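Local coordinates for protein 26S proteasome regulatory subunit rpn10 (Schizosaccharomyces pombe, PDB 2X5N) that protects ubiquitin chains against disassembly by deubiquitinating enzymes, and thereby promotes protein degradation, at residues A[1-6]-A[37-42]; A[32-37]-A[180-185]; A[92-97]-A[129-134]; A[137-142]-A[184-189]. All coordinates share one frame; numbering follows the deposited sequence.

Contact 1 of 4, residues A[1-6]-A[37-42]; sequences VLEATM and NQKIND. With SO4 (sulfate ion), chain B.
Lys39, on helix 24-42, reaches across to Glu3 and Thr5 on strand 3-9. The bond from CA to CB is directed toward the strand, and Lys39 CG comes within 3.7 Å of Thr5 OG1. A bend at chi2 (-55°) then sets Lys39 CD 3.5 Å from both Thr5 OG1 and Glu3 OE2. Lys39 CE is nearer still to Thr5 OG1, at 3.4 Å, the two side chains crossing at about a right angle. At the tip, Lys39 NZ forms a 2.8 Å salt bridge with Glu3 OE2, meeting it from 41° above the carboxylate plane. The same ammonium donates to Gln38 OE1, 2.8 Å from Lys39 NZ, in the carbonyl plane and on a lone pair; two acceptors therefore fix its position. A water bonded to Glu3 OE2, Gln38 NE2 and Asp42 OD2 ties these groups to the second salt bridge, Val1 N to Asp42 OD2 at 2.9 Å. The two carboxylates would probably repel each other less with a cation at each and this water between them. Leu2 N donates to O4 of a sulfate (2.9 Å), probably from the crystallisation liquor, which Arg106 also binds. Glu3 OE1 pairs with Arg108 NE of strand 106-113, and Lys39 also packs on Cys48 of strand 47-52. The contact thus sits inside the beta-alpha-beta unit of strand 3-9, helix 24-42 and strand 47-52.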
loop_
_atom_site.group_PDB
_atom_site.type_symbol
_atom_site.label_atom_id
_atom_site.label_comp_id
_atom_site.label_asym_id
_atom_site.label_seq_id
_atom_site.Cartn_x
_atom_site.Cartn_y
_atom_site.Cartn_z
ATOM N N VAL A 1 1.498 -0.103 -17.915
ATOM C CA VAL A 1 0.835 1.109 -17.434
ATOM C C VAL A 1 1.837 2.165 -16.950
ATOM O O VAL A 1 2.754 1.847 -16.189
ATOM C CB VAL A 1 -0.103 0.746 -16.253
ATOM C CG1 VAL A 1 -0.786 1.949 -15.677
ATOM C CG2 VAL A 1 -1.145 -0.284 -16.706
ATOM N N LEU A 2 1.629 3.415 -17.365
ATOM C CA LEU A 2 2.387 4.545 -16.868
ATOM C C LEU A 2 1.654 5.146 -15.666
ATOM O O LEU A 2 0.581 5.742 -15.806
ATOM C CB LEU A 2 2.569 5.575 -17.974
ATOM C CG LEU A 2 3.247 6.871 -17.546
ATOM C CD1 LEU A 2 4.670 6.631 -17.139
ATOM C CD2 LEU A 2 3.226 7.865 -18.704
ATOM N N GLU A 3 2.222 4.928 -14.480
ATOM C CA GLU A 3 1.589 5.325 -13.233
ATOM C C GLU A 3 2.619 5.667 -12.149
ATOM O O GLU A 3 3.737 5.143 -12.125
ATOM C CB GLU A 3 0.610 4.242 -12.731
ATOM C CG GLU A 3 1.267 2.904 -12.371
ATOM C CD GLU A 3 0.270 1.827 -11.983
ATOM O OE1 GLU A 3 -0.894 2.149 -11.686
ATOM O OE2 GLU A 3 0.661 0.639 -11.948
ATOM N N ALA A 4 2.197 6.553 -11.254
ATOM C CA ALA A 4 2.889 6.882 -10.018
ATOM C C ALA A 4 2.170 6.168 -8.900
ATOM O O ALA A 4 0.936 6.249 -8.796
ATOM C CB ALA A 4 2.799 8.380 -9.766
ATOM N N THR A 5 2.921 5.503 -8.034
ATOM C CA THR A 5 2.325 4.685 -6.985
ATOM C C THR A 5 2.867 5.099 -5.638
ATOM O O THR A 5 4.085 5.108 -5.424
ATOM C CB THR A 5 2.653 3.189 -7.194
ATOM O OG1 THR A 5 2.205 2.758 -8.484
ATOM C CG2 THR A 5 2.003 2.301 -6.154
ATOM N N MET A 6 1.960 5.432 -4.724
ATOM C CA MET A 6 2.334 5.616 -3.331
ATOM C C MET A 6 2.102 4.307 -2.599
ATOM O O MET A 6 0.978 3.792 -2.596
ATOM C CB MET A 6 1.529 6.727 -2.660
ATOM C CG MET A 6 1.835 8.138 -3.165
ATOM S SD MET A 6 3.535 8.658 -2.945
ATOM C CE MET A 6 3.741 8.573 -1.241
ATOM N N ASN A 37 9.392 -3.096 -7.556
ATOM C CA ASN A 37 9.991 -3.638 -8.766
ATOM C C ASN A 37 8.956 -3.906 -9.833
ATOM O O ASN A 37 9.219 -3.670 -10.997
ATOM C CB ASN A 37 10.799 -4.910 -8.452
ATOM C CG ASN A 37 12.121 -4.599 -7.777
ATOM O OD1 ASN A 37 12.517 -3.426 -7.636
ATOM N ND2 ASN A 37 12.802 -5.642 -7.329
ATOM N N GLN A 38 7.761 -4.343 -9.459
ATOM C CA GLN A 38 6.690 -4.497 -10.448
ATOM C C GLN A 38 6.464 -3.161 -11.172
ATOM O O GLN A 38 6.411 -3.105 -12.407
ATOM C CB GLN A 38 5.403 -4.994 -9.772
ATOM C CG GLN A 38 4.223 -5.309 -10.709
ATOM C CD GLN A 38 3.376 -4.094 -11.062
ATOM O OE1 GLN A 38 2.776 -3.466 -10.195
ATOM N NE2 GLN A 38 3.319 -3.757 -12.355
ATOM N N LYS A 39 6.318 -2.073 -10.413
ATOM C CA LYS A 39 6.072 -0.765 -11.001
ATOM C C LYS A 39 7.256 -0.302 -11.866
ATOM O O LYS A 39 7.077 0.155 -12.984
ATOM C CB LYS A 39 5.793 0.261 -9.906
ATOM C CG LYS A 39 4.576 -0.069 -9.063
ATOM C CD LYS A 39 3.336 -0.269 -9.927
ATOM C CE LYS A 39 2.142 -0.640 -9.074
ATOM N NZ LYS A 39 1.059 -1.213 -9.918
ATOM N N ILE A 40 8.475 -0.430 -11.353
ATOM C CA ILE A 40 9.637 0.077 -12.053
ATOM C C ILE A 40 9.852 -0.700 -13.342
ATOM O O ILE A 40 10.292 -0.154 -14.352
ATOM C CB ILE A 40 10.888 0.023 -11.118
ATOM C CG1 ILE A 40 11.112 1.379 -10.463
ATOM C CG2 ILE A 40 12.152 -0.418 -11.866
ATOM C CD1 ILE A 40 9.963 1.883 -9.744
ATOM N N ASN A 41 9.496 -1.975 -13.323
ATOM C CA ASN A 41 9.664 -2.806 -14.506
ATOM C C ASN A 41 8.516 -2.680 -15.520
ATOM O O ASN A 41 8.647 -3.169 -16.644
ATOM C CB ASN A 41 9.858 -4.276 -14.084
ATOM C CG ASN A 41 11.195 -4.512 -13.364
ATOM O OD1 ASN A 41 12.158 -3.765 -13.556
ATOM N ND2 ASN A 41 11.259 -5.556 -12.550
ATOM N N ASP A 42 7.409 -2.035 -15.139
ATOM C CA ASP A 42 6.244 -1.925 -16.025
ATOM C C ASP A 42 6.415 -0.857 -17.094
ATOM O O ASP A 42 5.867 -0.974 -18.192
ATOM C CB ASP A 42 4.954 -1.670 -15.233
ATOM C CG ASP A 42 3.759 -2.437 -15.797
ATOM O OD1 ASP A 42 3.915 -3.645 -16.077
ATOM O OD2 ASP A 42 2.645 -1.864 -15.921
HETATM S S SO4 B . -0.668 3.560 -20.334
HETATM O O1 SO4 B . -2.038 3.136 -20.623
HETATM O O2 SO4 B . 0.240 2.401 -20.419
HETATM O O3 SO4 B . -0.304 4.548 -21.339
HETATM O O4 SO4 B . -0.671 4.158 -19.031
HETATM O O HOH W 1 2.492 -0.934 -13.196
#

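Contact 2 of 4, residues A[32-37]-A[180-185]; sequences VHMIFN and LVNQSP
Met34 of helix 24-42 meets Val181 and Asn182 of helix 177-182 where these two helices lie side by side on one face of the central sheet of the von Willebrand A domain. The closest backbone approach is 7.1 Å, between Met34 CA and Asn182 CA, and Met34 supplies all the contacts from its side. Its CG stands anti to the backbone N (chi1 178°), and bends at chi2 and chi3 carry the sulfur and then the methyl across the second helix. Met34 CE ends 3.6 Å from Val181 CG1, an apolar contact between two methyl groups. Met34 CE also lies 3.8 Å from Asn182 N, which places the methyl against the backbone between the two residues. Further back along the side chain, Met34 SD and CG are each 3.6 Å from Asn182 OD1. These are van der Waals contacts; the polar partner of that oxygen is the backbone N of Gln188. Beyond Asn182 the helix gives way to loop, and Val181 O marks the change by accepting twice: from Ser184 N at 3.0 Å, and from Ser184 OG at 2.7 Å, the hydroxyl lying in the carbonyl plane on a lone pair. Both donors come from Ser184, which probably helps to hold the turn after the helix. Around the pair, Met34 also packs on Gln188, Ile35 on Ile7, and Ser184 on Val168, so helix 24-42 packs on strand 3-9 and the turn after helix 177-182 reaches edge strand 166-170.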
loop_
_atom_site.group_PDB
_atom_site.type_symbol
_atom_site.label_atom_id
_atom_site.label_comp_id
_atom_site.label_asym_id
_atom_site.label_seq_id
_atom_site.Cartn_x
_atom_site.Cartn_y
_atom_site.Cartn_z
ATOM N N VAL A 32 7.031 -4.910 -0.085
ATOM C CA VAL A 32 7.190 -3.575 -0.660
ATOM C C VAL A 32 8.195 -3.606 -1.823
ATOM O O VAL A 32 7.971 -3.000 -2.876
ATOM C CB VAL A 32 7.648 -2.564 0.424
ATOM C CG1 VAL A 32 8.053 -1.215 -0.198
ATOM C CG2 VAL A 32 6.528 -2.345 1.446
ATOM N N HIS A 33 9.293 -4.323 -1.646
ATOM C CA HIS A 33 10.329 -4.358 -2.665
ATOM C C HIS A 33 9.767 -4.990 -3.936
ATOM O O HIS A 33 10.046 -4.549 -5.055
ATOM C CB HIS A 33 11.573 -5.104 -2.151
ATOM C CG HIS A 33 12.820 -4.802 -2.917
ATOM N ND1 HIS A 33 14.088 -5.160 -2.484
ATOM C CD2 HIS A 33 13.041 -4.145 -4.068
ATOM C CE1 HIS A 33 15.000 -4.740 -3.366
ATOM N NE2 HIS A 33 14.378 -4.114 -4.356
ATOM N N MET A 34 8.956 -6.031 -3.765
ATOM C CA MET A 34 8.339 -6.700 -4.908
ATOM C C MET A 34 7.390 -5.785 -5.674
ATOM O O MET A 34 7.434 -5.742 -6.897
ATOM C CB MET A 34 7.660 -8.004 -4.422
ATOM C CG MET A 34 6.925 -8.801 -5.477
ATOM S SD MET A 34 5.286 -8.194 -5.931
ATOM C CE MET A 34 4.408 -8.386 -4.388
ATOM N N ILE A 35 6.541 -5.061 -4.953
ATOM C CA ILE A 35 5.597 -4.118 -5.563
ATOM C C ILE A 35 6.371 -3.019 -6.311
ATOM O O ILE A 35 6.059 -2.671 -7.447
ATOM C CB ILE A 35 4.701 -3.477 -4.485
ATOM C CG1 ILE A 35 3.802 -4.507 -3.811
ATOM C CG2 ILE A 35 3.820 -2.385 -5.104
ATOM C CD1 ILE A 35 2.839 -5.194 -4.746
ATOM N N PHE A 36 7.360 -2.448 -5.637
ATOM C CA PHE A 36 8.277 -1.478 -6.228
ATOM C C PHE A 36 8.837 -1.892 -7.559
ATOM O O PHE A 36 8.770 -1.188 -8.562
ATOM C CB PHE A 36 9.321 -1.012 -5.221
ATOM C CG PHE A 36 10.197 0.102 -5.683
ATOM C CD1 PHE A 36 9.951 1.404 -5.260
ATOM C CD2 PHE A 36 11.294 -0.131 -6.499
ATOM C CE1 PHE A 36 10.793 2.441 -5.619
ATOM C CE2 PHE A 36 12.127 0.922 -6.877
ATOM C CZ PHE A 36 11.871 2.191 -6.433
ATOM N N ASN A 37 9.392 -3.096 -7.556
ATOM C CA ASN A 37 9.991 -3.638 -8.766
ATOM C C ASN A 37 8.956 -3.906 -9.833
ATOM O O ASN A 37 9.219 -3.670 -10.997
ATOM C CB ASN A 37 10.799 -4.910 -8.452
ATOM C CG ASN A 37 12.121 -4.599 -7.777
ATOM O OD1 ASN A 37 12.517 -3.426 -7.636
ATOM N ND2 ASN A 37 12.802 -5.642 -7.329
ATOM N N LEU A 180 3.389 -14.906 -1.509
ATOM C CA LEU A 180 1.939 -15.003 -1.672
ATOM C C LEU A 180 1.359 -13.802 -2.418
ATOM O O LEU A 180 0.538 -13.963 -3.310
ATOM C CB LEU A 180 1.284 -15.184 -0.308
ATOM C CG LEU A 180 1.622 -16.534 0.330
ATOM C CD1 LEU A 180 1.270 -16.524 1.808
ATOM C CD2 LEU A 180 0.878 -17.664 -0.391
ATOM N N VAL A 181 1.794 -12.597 -2.077
ATOM C CA VAL A 181 1.336 -11.418 -2.803
ATOM C C VAL A 181 1.879 -11.415 -4.245
ATOM O O VAL A 181 1.214 -10.960 -5.180
ATOM C CB VAL A 181 1.683 -10.115 -2.061
ATOM C CG1 VAL A 181 1.184 -8.924 -2.843
ATOM C CG2 VAL A 181 1.069 -10.115 -0.653
ATOM N N ASN A 182 3.089 -11.904 -4.435
ATOM C CA ASN A 182 3.628 -11.997 -5.783
ATOM C C ASN A 182 2.765 -12.927 -6.645
ATOM O O ASN A 182 2.701 -12.743 -7.858
ATOM C CB ASN A 182 5.085 -12.464 -5.765
ATOM C CG ASN A 182 5.779 -12.278 -7.103
ATOM O OD1 ASN A 182 5.628 -11.267 -7.750
ATOM N ND2 ASN A 182 6.561 -13.266 -7.507
ATOM N N GLN A 183 2.076 -13.880 -6.009
ATOM C CA GLN A 183 1.217 -14.856 -6.678
ATOM C C GLN A 183 -0.219 -14.356 -6.841
ATOM O O GLN A 183 -1.102 -15.081 -7.336
ATOM C CB GLN A 183 1.190 -16.159 -5.847
ATOM C CG GLN A 183 2.536 -16.917 -5.806
ATOM C CD GLN A 183 2.668 -17.893 -4.624
ATOM O OE1 GLN A 183 1.678 -18.416 -4.104
ATOM N NE2 GLN A 183 3.906 -18.144 -4.207
ATOM N N SER A 184 -0.462 -13.130 -6.397
ATOM C CA SER A 184 -1.787 -12.508 -6.468
ATOM C C SER A 184 -1.913 -11.660 -7.717
ATOM O O SER A 184 -0.938 -11.465 -8.436
ATOM C CB SER A 184 -2.029 -11.624 -5.240
ATOM O OG SER A 184 -1.407 -10.342 -5.349
ATOM N N PRO A 185 -3.105 -11.083 -7.947
ATOM C CA PRO A 185 -3.259 -10.169 -9.076
ATOM C C PRO A 185 -2.331 -8.983 -9.194
ATOM O O PRO A 185 -2.138 -8.419 -10.262
ATOM C CB PRO A 185 -4.767 -9.841 -9.127
ATOM C CG PRO A 185 -5.416 -10.936 -8.367
ATOM C CD PRO A 185 -4.398 -11.341 -7.291
#

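Contact 3 of 4, residues A[92-97]-A[129-134]; sequences IAQLAL and KRMKKN
Gln94 and Asn134 set their side-chain amides against each other, the planes 59° apart and the two side chains crossing at about a right angle. The bond between them runs from Asn134 ND2 to Gln94 OE1, 3.0 Å long and with an N-H...O angle of 164°. The acceptor lies close to the Asn134 amide plane, while the donor is tilted slightly from the carbonyl plane of Gln94. In this bond Asn134 gives the N-H and Gln94 the oxygen. Gln94 gets there by extending beyond CG (chi2 179°), which carries its amide over to helix 121-133. There the Gln94 and Met131 side chains cross obliquely, with Gln94 NE2 3.6 Å from Met131 CG and Gln94 CD 4.0 Å from the same carbon. NE2 donates back to Ile90 O of its own helix, so both ends of the amide are held and its rotation is likely to be restrained. With a leucine in place of this glutamine, the Asn134 amide would probably lose its acceptor and Ile90 O its side-chain donor. Beneath the polar bridge, Met131 packs on Ile109, Val136 and Ile138, and Gln94 itself touches Val136. Helix 121-133 forms the crossover between parallel strands 106-113 and 136-143, beside helix 86-98: the layered alpha/beta architecture characteristic of the von Willebrand A fold.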
loop_
_atom_site.group_PDB
_atom_site.type_symbol
_atom_site.label_atom_id
_atom_site.label_comp_id
_atom_site.label_asym_id
_atom_site.label_seq_id
_atom_site.Cartn_x
_atom_site.Cartn_y
_atom_site.Cartn_z
ATOM N N ILE A 92 -3.578 11.689 2.630
ATOM C CA ILE A 92 -2.263 12.283 2.472
ATOM C C ILE A 92 -1.580 11.745 1.212
ATOM O O ILE A 92 -0.895 12.474 0.494
ATOM C CB ILE A 92 -1.421 12.055 3.723
ATOM C CG1 ILE A 92 -1.985 12.866 4.904
ATOM C CG2 ILE A 92 0.038 12.423 3.490
ATOM C CD1 ILE A 92 -1.426 12.464 6.258
ATOM N N ALA A 93 -1.783 10.457 0.920
ATOM C CA ALA A 93 -1.218 9.866 -0.286
ATOM C C ALA A 93 -1.757 10.544 -1.525
ATOM O O ALA A 93 -1.033 10.766 -2.491
ATOM C CB ALA A 93 -1.526 8.377 -0.332
ATOM N N GLN A 94 -3.052 10.852 -1.539
ATOM C CA GLN A 94 -3.612 11.580 -2.676
ATOM C C GLN A 94 -3.006 12.974 -2.824
ATOM O O GLN A 94 -2.743 13.429 -3.942
ATOM C CB GLN A 94 -5.119 11.664 -2.552
ATOM C CG GLN A 94 -5.760 10.309 -2.826
ATOM C CD GLN A 94 -7.246 10.367 -2.673
ATOM O OE1 GLN A 94 -7.957 10.882 -3.553
ATOM N NE2 GLN A 94 -7.752 9.831 -1.565
ATOM N N LEU A 95 -2.796 13.663 -1.706
ATOM C CA LEU A 95 -2.120 14.953 -1.746
ATOM C C LEU A 95 -0.695 14.794 -2.319
ATOM O O LEU A 95 -0.271 15.564 -3.181
ATOM C CB LEU A 95 -2.115 15.580 -0.342
ATOM C CG LEU A 95 -1.311 16.877 -0.147
ATOM C CD1 LEU A 95 -1.790 17.981 -1.075
ATOM C CD2 LEU A 95 -1.405 17.326 1.288
ATOM N N ALA A 96 0.030 13.774 -1.874
ATOM C CA ALA A 96 1.377 13.527 -2.370
ATOM C C ALA A 96 1.367 13.271 -3.880
ATOM O O ALA A 96 2.229 13.792 -4.610
ATOM C CB ALA A 96 1.988 12.372 -1.615
ATOM N N LEU A 97 0.383 12.497 -4.355
ATOM C CA LEU A 97 0.321 12.149 -5.763
ATOM C C LEU A 97 0.067 13.367 -6.650
ATOM O O LEU A 97 0.434 13.368 -7.815
ATOM C CB LEU A 97 -0.721 11.063 -6.016
ATOM C CG LEU A 97 -0.257 9.647 -5.611
ATOM C CD1 LEU A 97 -1.439 8.720 -5.410
ATOM C CD2 LEU A 97 0.721 9.041 -6.626
ATOM N N LYS A 129 -15.308 6.270 -2.713
ATOM C CA LYS A 129 -15.997 6.926 -3.801
ATOM C C LYS A 129 -15.301 8.218 -4.169
ATOM O O LYS A 129 -15.288 8.599 -5.330
ATOM C CB LYS A 129 -17.465 7.181 -3.450
ATOM C CG LYS A 129 -18.295 5.905 -3.373
ATOM C CD LYS A 129 -19.789 6.193 -3.340
ATOM C CE LYS A 129 -20.592 4.924 -3.569
ATOM N NZ LYS A 129 -22.058 5.170 -3.605
ATOM N N ARG A 130 -14.723 8.884 -3.171
ATOM C CA ARG A 130 -13.897 10.049 -3.421
ATOM C C ARG A 130 -12.648 9.675 -4.246
ATOM O O ARG A 130 -12.344 10.384 -5.211
ATOM C CB ARG A 130 -13.516 10.747 -2.095
ATOM C CG ARG A 130 -12.656 11.995 -2.244
ATOM C CD ARG A 130 -13.395 13.108 -2.986
ATOM N NE ARG A 130 -14.554 13.592 -2.239
ATOM C CZ ARG A 130 -15.386 14.536 -2.669
ATOM N NH1 ARG A 130 -15.194 15.118 -3.844
ATOM N NH2 ARG A 130 -16.414 14.895 -1.920
ATOM N N MET A 131 -11.946 8.584 -3.902
ATOM C CA MET A 131 -10.829 8.111 -4.733
ATOM C C MET A 131 -11.280 7.862 -6.170
ATOM O O MET A 131 -10.585 8.224 -7.120
ATOM C CB MET A 131 -10.219 6.813 -4.188
ATOM C CG MET A 131 -9.387 6.951 -2.907
ATOM S SD MET A 131 -8.325 5.548 -2.652
ATOM C CE MET A 131 -7.136 5.760 -3.955
ATOM N N LYS A 132 -12.435 7.226 -6.335
ATOM C CA LYS A 132 -12.885 6.856 -7.659
ATOM C C LYS A 132 -13.165 8.124 -8.458
ATOM O O LYS A 132 -12.820 8.226 -9.638
ATOM C CB LYS A 132 -14.135 5.980 -7.579
ATOM C CG LYS A 132 -14.627 5.516 -8.933
ATOM C CD LYS A 132 -15.891 4.671 -8.812
ATOM C CE LYS A 132 -16.402 4.247 -10.180
ATOM N NZ LYS A 132 -17.683 3.494 -10.105
ATOM N N LYS A 133 -13.776 9.102 -7.793
ATOM C CA LYS A 133 -14.063 10.394 -8.412
ATOM C C LYS A 133 -12.754 11.068 -8.818
ATOM O O LYS A 133 -12.681 11.715 -9.850
ATOM C CB LYS A 133 -14.843 11.286 -7.441
ATOM C CG LYS A 133 -15.235 12.645 -7.999
ATOM C CD LYS A 133 -15.926 13.490 -6.938
ATOM C CE LYS A 133 -16.393 14.828 -7.485
ATOM N NZ LYS A 133 -17.525 14.681 -8.441
ATOM N N ASN A 134 -11.724 10.875 -7.998
ATOM C CA ASN A 134 -10.400 11.472 -8.213
ATOM C C ASN A 134 -9.509 10.669 -9.178
ATOM O O ASN A 134 -8.367 11.050 -9.401
ATOM C CB ASN A 134 -9.704 11.628 -6.843
ATOM C CG ASN A 134 -10.345 12.731 -5.983
ATOM O OD1 ASN A 134 -11.043 13.596 -6.505
ATOM N ND2 ASN A 134 -10.124 12.682 -4.670
#

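Contact 4 of 4, residues A[137-142]-A[184-189]; sequences AIDIIH and SPIGQG
Ile186 makes both contacts with strand 136-143, using a different branch for each. With CG1 between the backbone N and the carbonyl carbon (chi1 71°), CD1 goes to Ile141 and CG2 to Asp139. The apolar contact is with Ile141: Ile186 CD1 lies 3.8 Å from Ile141 CG1 and 3.9 Å from Ile141 CD1, the chains crossing obliquely. The second is methyl against carboxylate. Ile186 CG2 is 3.7 Å from Asp139 CG and almost equally far from OD1 and OD2, so it rests over the group. Polar bonds satisfy this buried carboxylate: OD1 bonds to His166 ND1, and OD2 forms a salt bridge with Arg108 NH1. Backbone bonding shapes the loop that presents Ile186. Gly187 N donates to Ser184 O at 3.0 Å, closing a type I turn, and Ile186 N donates to Ser184 OG at 3.3 Å, an ST turn. Shortening Ile186 to an alanine is likely to open a gap beside Ile141 and leave one face of the Asp139 carboxylate without its methyl cover. Ile186 is also covered by Ile35 of helix 24-42 and by His166 of strand 166-170. Its side chain is thus held between helix 24-42 and the sheet.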
loop_
_atom_site.group_PDB
_atom_site.type_symbol
_atom_site.label_atom_id
_atom_site.label_comp_id
_atom_site.label_asym_id
_atom_site.label_seq_id
_atom_site.Cartn_x
_atom_site.Cartn_y
_atom_site.Cartn_z
ATOM N N ALA A 137 -6.520 4.790 -8.345
ATOM C CA ALA A 137 -6.673 3.361 -8.119
ATOM C C ALA A 137 -6.061 2.981 -6.787
ATOM O O ALA A 137 -5.177 3.673 -6.281
ATOM C CB ALA A 137 -5.992 2.593 -9.220
ATOM N N ILE A 138 -6.533 1.880 -6.220
ATOM C CA ILE A 138 -5.995 1.423 -4.956
ATOM C C ILE A 138 -6.013 -0.098 -4.880
ATOM O O ILE A 138 -6.985 -0.750 -5.283
ATOM C CB ILE A 138 -6.725 2.062 -3.762
ATOM C CG1 ILE A 138 -6.114 1.582 -2.434
ATOM C CG2 ILE A 138 -8.233 1.819 -3.843
ATOM C CD1 ILE A 138 -6.313 2.518 -1.283
ATOM N N ASP A 139 -4.917 -0.630 -4.364
ATOM C CA ASP A 139 -4.796 -2.019 -3.964
ATOM C C ASP A 139 -4.554 -2.059 -2.466
ATOM O O ASP A 139 -3.791 -1.265 -1.926
ATOM C CB ASP A 139 -3.636 -2.694 -4.684
ATOM C CG ASP A 139 -3.758 -2.588 -6.161
ATOM O OD1 ASP A 139 -4.856 -2.883 -6.678
ATOM O OD2 ASP A 139 -2.756 -2.212 -6.801
ATOM N N ILE A 140 -5.208 -2.996 -1.803
ATOM C CA ILE A 140 -5.000 -3.193 -0.374
ATOM C C ILE A 140 -4.527 -4.607 -0.129
ATOM O O ILE A 140 -5.117 -5.555 -0.629
ATOM C CB ILE A 140 -6.281 -2.956 0.421
ATOM C CG1 ILE A 140 -6.708 -1.485 0.301
ATOM C CG2 ILE A 140 -6.098 -3.343 1.867
ATOM C CD1 ILE A 140 -8.058 -1.182 0.925
ATOM N N ILE A 141 -3.453 -4.730 0.645
ATOM C CA ILE A 141 -2.926 -6.023 1.103
ATOM C C ILE A 141 -3.339 -6.105 2.566
ATOM O O ILE A 141 -2.840 -5.356 3.394
ATOM C CB ILE A 141 -1.408 -6.091 0.962
ATOM C CG1 ILE A 141 -1.018 -5.975 -0.520
ATOM C CG2 ILE A 141 -0.893 -7.392 1.571
ATOM C CD1 ILE A 141 0.428 -5.552 -0.772
ATOM N N HIS A 142 -4.285 -6.996 2.857
ATOM C CA HIS A 142 -4.885 -7.108 4.173
ATOM C C HIS A 142 -4.359 -8.372 4.853
ATOM O O HIS A 142 -4.497 -9.477 4.307
ATOM C CB HIS A 142 -6.405 -7.165 4.016
ATOM C CG HIS A 142 -7.150 -6.957 5.296
ATOM N ND1 HIS A 142 -8.458 -7.350 5.459
ATOM C CD2 HIS A 142 -6.787 -6.365 6.461
ATOM C CE1 HIS A 142 -8.866 -7.027 6.676
ATOM N NE2 HIS A 142 -7.868 -6.428 7.304
ATOM N N SER A 184 -0.462 -13.130 -6.397
ATOM C CA SER A 184 -1.787 -12.508 -6.468
ATOM C C SER A 184 -1.913 -11.660 -7.717
ATOM O O SER A 184 -0.938 -11.465 -8.436
ATOM C CB SER A 184 -2.029 -11.624 -5.240
ATOM O OG SER A 184 -1.407 -10.342 -5.349
ATOM N N PRO A 185 -3.105 -11.083 -7.947
ATOM C CA PRO A 185 -3.259 -10.169 -9.076
ATOM C C PRO A 185 -2.331 -8.983 -9.194
ATOM O O PRO A 185 -2.138 -8.419 -10.262
ATOM C CB PRO A 185 -4.767 -9.841 -9.127
ATOM C CG PRO A 185 -5.416 -10.936 -8.367
ATOM C CD PRO A 185 -4.398 -11.341 -7.291
ATOM N N ILE A 186 -1.817 -8.565 -8.042
ATOM C CA ILE A 186 -0.929 -7.414 -8.018
ATOM C C ILE A 186 0.543 -7.785 -8.026
ATOM O O ILE A 186 1.395 -6.927 -7.920
ATOM C CB ILE A 186 -1.256 -6.446 -6.850
ATOM C CG1 ILE A 186 -0.876 -7.027 -5.488
ATOM C CG2 ILE A 186 -2.738 -6.085 -6.880
ATOM C CD1 ILE A 186 -1.103 -6.071 -4.314
ATOM N N GLY A 187 0.844 -9.070 -8.185
ATOM C CA GLY A 187 2.216 -9.508 -8.225
ATOM C C GLY A 187 2.913 -9.211 -9.544
ATOM O O GLY A 187 2.363 -8.627 -10.463
ATOM N N GLN A 188 4.161 -9.639 -9.639
ATOM C CA GLN A 188 4.984 -9.285 -10.785
ATOM C C GLN A 188 4.598 -10.007 -12.063
ATOM O O GLN A 188 4.710 -9.437 -13.144
ATOM C CB GLN A 188 6.446 -9.547 -10.474
ATOM C CG GLN A 188 6.984 -8.642 -9.388
ATOM C CD GLN A 188 8.413 -8.968 -9.022
ATOM O OE1 GLN A 188 8.672 -9.837 -8.186
ATOM N NE2 GLN A 188 9.352 -8.275 -9.652
ATOM N N GLY A 189 4.148 -11.249 -11.945
ATOM C CA GLY A 189 3.905 -12.076 -13.116
ATOM C C GLY A 189 5.242 -12.547 -13.670
ATOM O O GLY A 189 6.232 -12.684 -12.918
#

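In the fold
Along the chain, contact 1 closes before contacts 3 and 4 open, whereas contact 2 spans from helix 24-42 to the C-terminal region and encloses contact 3. Contacts 1 and 2 share that helix, their centres about 12 Å apart. Contacts 2 and 4 end on the same C-terminal stretch, with centres about 7 Å apart, and meet where Val181 packs on Ile186. Contact 3 lies on the opposite side of the chain's centre from contact 2, about 22 Å between their centres; Leu97 packs on Ala4 and Met6 of contact 1, and Met131 on Ile138 of contact 4. Together they tie both helical layers, and the chain's late segments, to one central sheet.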